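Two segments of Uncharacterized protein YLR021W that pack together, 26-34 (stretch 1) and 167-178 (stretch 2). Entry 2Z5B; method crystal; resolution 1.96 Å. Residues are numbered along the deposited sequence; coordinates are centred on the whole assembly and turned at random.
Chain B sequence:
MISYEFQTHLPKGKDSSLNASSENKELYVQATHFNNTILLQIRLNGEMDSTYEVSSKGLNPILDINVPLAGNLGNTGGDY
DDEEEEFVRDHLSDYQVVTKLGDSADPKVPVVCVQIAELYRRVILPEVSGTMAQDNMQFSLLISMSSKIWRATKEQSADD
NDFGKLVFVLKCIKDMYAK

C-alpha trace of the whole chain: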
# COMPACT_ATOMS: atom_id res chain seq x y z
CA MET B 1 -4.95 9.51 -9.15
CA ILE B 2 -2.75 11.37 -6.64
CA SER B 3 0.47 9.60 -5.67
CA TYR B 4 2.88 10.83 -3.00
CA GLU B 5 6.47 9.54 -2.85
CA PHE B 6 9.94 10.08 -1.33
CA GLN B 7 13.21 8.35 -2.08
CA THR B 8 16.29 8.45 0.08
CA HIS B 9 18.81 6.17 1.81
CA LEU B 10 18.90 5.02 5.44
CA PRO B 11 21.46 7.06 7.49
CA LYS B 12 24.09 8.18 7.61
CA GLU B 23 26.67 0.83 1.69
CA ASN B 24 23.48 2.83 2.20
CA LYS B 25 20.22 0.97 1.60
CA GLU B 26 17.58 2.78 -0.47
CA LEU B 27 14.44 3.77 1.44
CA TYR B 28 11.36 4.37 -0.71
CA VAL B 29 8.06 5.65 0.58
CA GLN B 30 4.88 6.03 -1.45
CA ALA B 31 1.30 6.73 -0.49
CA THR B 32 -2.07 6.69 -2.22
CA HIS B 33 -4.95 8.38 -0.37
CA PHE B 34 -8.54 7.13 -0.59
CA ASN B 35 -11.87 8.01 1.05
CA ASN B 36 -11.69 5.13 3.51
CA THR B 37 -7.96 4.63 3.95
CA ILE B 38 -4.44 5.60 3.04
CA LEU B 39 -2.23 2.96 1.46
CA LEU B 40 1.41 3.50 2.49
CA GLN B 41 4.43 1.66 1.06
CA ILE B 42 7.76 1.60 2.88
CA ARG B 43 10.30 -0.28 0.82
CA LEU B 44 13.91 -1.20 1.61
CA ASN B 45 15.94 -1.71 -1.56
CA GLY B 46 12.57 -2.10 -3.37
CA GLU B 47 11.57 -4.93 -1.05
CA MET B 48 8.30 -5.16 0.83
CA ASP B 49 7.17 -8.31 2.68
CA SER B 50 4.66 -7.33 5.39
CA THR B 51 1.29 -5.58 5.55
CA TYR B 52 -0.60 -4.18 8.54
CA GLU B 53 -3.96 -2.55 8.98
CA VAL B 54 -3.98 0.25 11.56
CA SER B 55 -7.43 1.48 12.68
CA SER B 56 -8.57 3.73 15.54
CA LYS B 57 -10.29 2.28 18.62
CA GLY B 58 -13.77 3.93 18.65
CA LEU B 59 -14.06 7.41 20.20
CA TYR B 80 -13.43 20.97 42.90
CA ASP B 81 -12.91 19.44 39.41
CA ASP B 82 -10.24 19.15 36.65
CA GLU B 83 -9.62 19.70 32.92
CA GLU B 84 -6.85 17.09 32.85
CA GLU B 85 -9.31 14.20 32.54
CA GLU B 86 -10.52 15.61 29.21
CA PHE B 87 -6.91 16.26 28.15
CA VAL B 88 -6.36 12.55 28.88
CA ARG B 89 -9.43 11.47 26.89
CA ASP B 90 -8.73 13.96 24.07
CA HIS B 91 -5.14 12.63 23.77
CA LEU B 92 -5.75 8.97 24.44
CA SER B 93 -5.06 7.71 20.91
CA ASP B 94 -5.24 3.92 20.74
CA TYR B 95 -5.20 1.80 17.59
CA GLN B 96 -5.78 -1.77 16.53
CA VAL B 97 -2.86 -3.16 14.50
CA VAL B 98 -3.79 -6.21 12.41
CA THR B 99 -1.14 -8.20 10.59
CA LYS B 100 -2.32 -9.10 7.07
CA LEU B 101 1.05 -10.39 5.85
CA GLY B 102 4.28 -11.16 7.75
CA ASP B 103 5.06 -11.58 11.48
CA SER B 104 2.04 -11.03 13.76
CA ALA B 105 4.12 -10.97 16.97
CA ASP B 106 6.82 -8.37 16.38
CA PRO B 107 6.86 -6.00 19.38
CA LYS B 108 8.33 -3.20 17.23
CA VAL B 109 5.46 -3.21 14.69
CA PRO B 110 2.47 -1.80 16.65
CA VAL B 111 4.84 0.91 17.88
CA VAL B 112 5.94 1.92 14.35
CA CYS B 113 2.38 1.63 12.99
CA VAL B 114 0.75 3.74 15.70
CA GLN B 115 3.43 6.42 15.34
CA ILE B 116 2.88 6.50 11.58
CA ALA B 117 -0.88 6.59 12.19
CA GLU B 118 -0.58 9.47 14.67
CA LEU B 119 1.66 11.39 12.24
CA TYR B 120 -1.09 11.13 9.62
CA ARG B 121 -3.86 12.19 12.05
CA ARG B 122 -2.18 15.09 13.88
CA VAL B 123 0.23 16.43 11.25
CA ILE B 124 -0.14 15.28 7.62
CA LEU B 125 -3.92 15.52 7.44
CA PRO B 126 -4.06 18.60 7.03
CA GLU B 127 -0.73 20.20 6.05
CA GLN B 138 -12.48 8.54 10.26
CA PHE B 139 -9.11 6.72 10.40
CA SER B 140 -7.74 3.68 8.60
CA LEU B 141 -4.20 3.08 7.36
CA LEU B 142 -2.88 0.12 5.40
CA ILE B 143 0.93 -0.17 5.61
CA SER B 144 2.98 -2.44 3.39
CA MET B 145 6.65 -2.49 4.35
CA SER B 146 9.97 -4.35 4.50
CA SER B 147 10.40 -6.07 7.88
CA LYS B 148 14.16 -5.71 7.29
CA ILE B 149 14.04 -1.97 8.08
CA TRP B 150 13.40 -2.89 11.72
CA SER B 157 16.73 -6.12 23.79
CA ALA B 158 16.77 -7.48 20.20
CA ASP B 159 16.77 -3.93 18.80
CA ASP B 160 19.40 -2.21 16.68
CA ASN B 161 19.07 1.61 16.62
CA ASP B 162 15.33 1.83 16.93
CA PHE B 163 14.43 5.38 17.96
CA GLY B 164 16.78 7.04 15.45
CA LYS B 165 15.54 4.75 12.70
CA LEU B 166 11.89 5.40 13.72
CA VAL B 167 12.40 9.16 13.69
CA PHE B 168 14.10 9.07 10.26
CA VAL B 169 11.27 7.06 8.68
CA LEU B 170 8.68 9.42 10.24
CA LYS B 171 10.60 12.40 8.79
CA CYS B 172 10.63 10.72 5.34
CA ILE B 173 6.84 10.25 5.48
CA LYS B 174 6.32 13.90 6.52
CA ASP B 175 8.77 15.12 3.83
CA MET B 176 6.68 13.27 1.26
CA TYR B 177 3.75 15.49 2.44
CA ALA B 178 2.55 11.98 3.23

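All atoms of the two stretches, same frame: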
# COMPACT_ATOMS: atom_id res chain seq x y z
N GLU B 26 18.56 1.83 0.03
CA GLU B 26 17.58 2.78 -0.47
C GLU B 26 16.27 2.64 0.30
O GLU B 26 15.74 1.54 0.45
CB GLU B 26 17.31 2.57 -1.97
CG GLU B 26 18.52 2.82 -2.89
CD GLU B 26 18.19 2.64 -4.36
OE1 GLU B 26 17.02 2.32 -4.67
OE2 GLU B 26 19.10 2.82 -5.21
N LEU B 27 15.75 3.76 0.80
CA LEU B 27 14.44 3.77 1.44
C LEU B 27 13.47 4.49 0.52
O LEU B 27 13.73 5.62 0.10
CB LEU B 27 14.45 4.43 2.83
CG LEU B 27 13.15 4.28 3.65
CD1 LEU B 27 13.03 2.89 4.25
CD2 LEU B 27 13.01 5.34 4.75
N TYR B 28 12.38 3.81 0.18
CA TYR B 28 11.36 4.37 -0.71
C TYR B 28 9.99 4.34 -0.07
O TYR B 28 9.51 3.30 0.38
CB TYR B 28 11.33 3.64 -2.05
CG TYR B 28 10.27 4.19 -2.99
CD1 TYR B 28 10.44 5.42 -3.64
CD2 TYR B 28 9.07 3.49 -3.21
CE1 TYR B 28 9.46 5.93 -4.49
CE2 TYR B 28 8.10 3.99 -4.05
CZ TYR B 28 8.29 5.21 -4.68
OH TYR B 28 7.33 5.72 -5.51
N VAL B 29 9.38 5.52 0.01
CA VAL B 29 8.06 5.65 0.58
C VAL B 29 7.13 6.14 -0.51
O VAL B 29 7.51 6.99 -1.34
CB VAL B 29 8.08 6.56 1.80
CG1 VAL B 29 6.73 6.64 2.41
CG2 VAL B 29 9.08 6.02 2.86
N GLN B 30 5.93 5.57 -0.53
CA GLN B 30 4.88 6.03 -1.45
C GLN B 30 3.53 5.86 -0.78
O GLN B 30 3.32 4.94 0.05
CB GLN B 30 4.94 5.29 -2.79
CG GLN B 30 3.94 5.80 -3.88
CD GLN B 30 2.52 5.26 -3.69
OE1 GLN B 30 2.30 4.28 -2.98
NE2 GLN B 30 1.56 5.91 -4.33
N ALA B 31 2.62 6.78 -1.08
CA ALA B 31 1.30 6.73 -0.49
C ALA B 31 0.23 7.13 -1.49
O ALA B 31 0.38 8.12 -2.24
CB ALA B 31 1.23 7.59 0.74
N THR B 32 -0.84 6.34 -1.50
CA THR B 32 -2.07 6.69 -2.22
C THR B 32 -3.16 6.91 -1.18
O THR B 32 -3.33 6.11 -0.27
CB THR B 32 -2.49 5.56 -3.19
OG1 THR B 32 -1.33 5.07 -3.89
CG2 THR B 32 -3.49 6.10 -4.23
N HIS B 33 -3.91 8.01 -1.33
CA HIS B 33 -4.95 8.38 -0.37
C HIS B 33 -6.30 8.08 -0.98
O HIS B 33 -6.55 8.43 -2.14
CB HIS B 33 -4.88 9.89 -0.07
CG HIS B 33 -3.65 10.30 0.70
ND1 HIS B 33 -3.63 11.41 1.52
CD2 HIS B 33 -2.42 9.75 0.78
CE1 HIS B 33 -2.43 11.53 2.06
NE2 HIS B 33 -1.68 10.53 1.64
N PHE B 34 -7.17 7.46 -0.18
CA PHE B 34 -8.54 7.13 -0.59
C PHE B 34 -9.54 7.70 0.40
O PHE B 34 -9.14 8.28 1.42
CB PHE B 34 -8.70 5.60 -0.64
CG PHE B 34 -7.74 4.92 -1.55
CD1 PHE B 34 -8.01 4.79 -2.90
CD2 PHE B 34 -6.55 4.41 -1.05
CE1 PHE B 34 -7.11 4.15 -3.76
CE2 PHE B 34 -5.64 3.77 -1.89
CZ PHE B 34 -5.91 3.65 -3.25
N VAL B 167 12.49 7.74 13.95
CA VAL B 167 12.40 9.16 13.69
C VAL B 167 12.71 9.49 12.22
O VAL B 167 12.03 10.31 11.62
CB VAL B 167 13.26 10.00 14.68
CG1 VAL B 167 13.28 11.48 14.30
CG2 VAL B 167 12.71 9.83 16.09
N PHE B 168 13.73 8.85 11.66
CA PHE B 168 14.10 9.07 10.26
C PHE B 168 12.97 8.69 9.30
O PHE B 168 12.67 9.44 8.37
CB PHE B 168 15.36 8.28 9.90
CG PHE B 168 15.78 8.45 8.47
CD1 PHE B 168 16.48 9.59 8.07
CD2 PHE B 168 15.48 7.48 7.53
CE1 PHE B 168 16.88 9.75 6.74
CE2 PHE B 168 15.87 7.63 6.19
CZ PHE B 168 16.58 8.77 5.81
N VAL B 169 12.38 7.51 9.50
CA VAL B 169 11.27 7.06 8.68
C VAL B 169 10.07 8.00 8.81
O VAL B 169 9.45 8.36 7.79
CB VAL B 169 10.87 5.58 8.96
CG1 VAL B 169 9.63 5.18 8.15
CG2 VAL B 169 12.03 4.64 8.62
N LEU B 170 9.74 8.42 10.03
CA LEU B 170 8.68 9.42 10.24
C LEU B 170 8.95 10.73 9.47
O LEU B 170 8.07 11.24 8.80
CB LEU B 170 8.44 9.72 11.73
CG LEU B 170 7.74 8.66 12.59
CD1 LEU B 170 7.61 9.09 14.08
CD2 LEU B 170 6.37 8.30 12.03
N LYS B 171 10.18 11.23 9.57
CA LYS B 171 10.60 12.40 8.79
C LYS B 171 10.42 12.20 7.28
O LYS B 171 9.97 13.10 6.59
CB LYS B 171 12.06 12.75 9.09
CG LYS B 171 12.51 14.04 8.44
CD LYS B 171 13.93 14.43 8.89
CE LYS B 171 14.49 15.51 7.96
NZ LYS B 171 13.58 16.70 7.93
N CYS B 172 10.77 11.03 6.77
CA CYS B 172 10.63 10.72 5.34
C CYS B 172 9.15 10.81 4.91
O CYS B 172 8.83 11.38 3.87
CB CYS B 172 11.19 9.33 5.05
SG CYS B 172 12.98 9.21 5.17
N ILE B 173 8.27 10.27 5.76
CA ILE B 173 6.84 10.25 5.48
C ILE B 173 6.27 11.66 5.47
O ILE B 173 5.51 12.02 4.56
CB ILE B 173 6.08 9.31 6.46
CG1 ILE B 173 6.49 7.85 6.21
CG2 ILE B 173 4.56 9.49 6.33
CD1 ILE B 173 6.26 6.91 7.38
N LYS B 174 6.66 12.47 6.46
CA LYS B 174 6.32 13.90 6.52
C LYS B 174 6.88 14.71 5.34
O LYS B 174 6.20 15.59 4.81
CB LYS B 174 6.77 14.51 7.86
CG LYS B 174 6.36 15.98 8.08
CD LYS B 174 6.63 16.44 9.52
CE LYS B 174 6.62 17.96 9.63
NZ LYS B 174 7.83 18.57 9.00
N ASP B 175 8.11 14.40 4.92
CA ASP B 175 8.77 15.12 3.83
C ASP B 175 8.14 14.80 2.47
O ASP B 175 8.17 15.62 1.55
CB ASP B 175 10.27 14.85 3.81
CG ASP B 175 11.01 15.61 4.90
OD1 ASP B 175 10.44 16.57 5.46
OD2 ASP B 175 12.16 15.24 5.18
N MET B 176 7.52 13.63 2.38
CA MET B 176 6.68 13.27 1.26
C MET B 176 5.54 14.29 1.08
O MET B 176 5.16 14.59 -0.06
CB MET B 176 6.12 11.87 1.52
CG MET B 176 5.38 11.24 0.39
SD MET B 176 5.35 9.44 0.57
CE MET B 176 4.23 9.21 1.93
N TYR B 177 5.09 14.86 2.20
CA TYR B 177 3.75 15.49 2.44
C TYR B 177 2.69 14.37 2.54
O TYR B 177 1.60 14.42 1.95
CB TYR B 177 3.45 16.59 1.42
CG TYR B 177 4.48 17.72 1.42
CD1 TYR B 177 5.67 17.60 2.14
CD2 TYR B 177 4.30 18.86 0.65
CE1 TYR B 177 6.63 18.62 2.14
CE2 TYR B 177 5.27 19.89 0.63
CZ TYR B 177 6.42 19.75 1.38
OH TYR B 177 7.39 20.74 1.38
N ALA B 178 3.05 13.36 3.33
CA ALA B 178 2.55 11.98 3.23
C ALA B 178 1.33 11.67 2.36
O ALA B 178 0.74 12.56 1.75
CB ALA B 178 2.35 11.43 4.58

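A helix laid across a β-strand must fit two different periodicities together. The strand offers every second side chain to the same side, while the helix offers residues spaced three and four apart. The pairing of strand 26-33 with helix 167-176 in YLR021W is a compact example. The two axes approach to 8.9 Å with 47° between their N-to-C directions, about 374 Å² of surface is buried, and most of the close contacts are between apolar side chains.

Alternation on the strand does the first part of the work. L27, V29, A31 and H33 direct their CA-to-CB bonds toward the helix; between them, Q30 points away, and E26, Y28 and T32 take no part in the contact. Q30 and T32 are instead tied to each other on the far side, where Q30 NE2 donates a hydrogen bond to T32 OG1 at 3.0 Å.

L27 is the bump at one end. With chi1 t and chi2 p, it carries CD2 into a hollow lined by three helix residues one turn apart or adjacent: F168 CE2 and C172 SG each lie 3.9 Å from L27 CD2, and V169 CG2 lies 4.1 Å from it. F168 leaves its helix sideways, but its ring end swings nearer the strand, so a large side chain closes one wall of the pocket without standing between the backbones. C172 points toward the strand, a compact side chain on the floor of the hollow.

V29 occupies the middle of the contact, where V29 CA is 6.8 Å from I173 CA. Its branching at CB spreads two methyls over the helix: V29 CG2 reaches C172 CB at 4.5 Å, while V29 CG1 meets I173 CG1 at 4.0 Å and M176 CE at 3.6 Å. C172 thus lies within reach of both strand bumps, L27 and V29.

At the next step the roles reverse, and the helix supplies the bump. M176 extends from its backbone with chi1 and chi2 both t, then turns at chi3 p to place M176 CE 3.6 Å from both V29 CG1 and A31 CB. The terminal methyl sits where the strand's side chains shrink from valine to alanine. A31 presents a single methyl, leaving room for the methionine end, and M176 SD rests 4.0 Å from Q30 CA, against the strand backbone itself. A long, flexible, unbranched side chain suits such a place because it can bend into the available gap.

Beyond M176 the chain turns out of the helix in a Schellman motif. Y177 has positive phi, Y177 N bonds to K174 O at 2.9 Å, and a weak bond joins A178 N to I173 O at 3.1 Å. The turn brings A178 beside the strand, with A178 CA 6.6 Å from A31 CA. There H33 NE2 approaches A178 O to 3.2 Å, a polar approach at the end of an otherwise apolar seam.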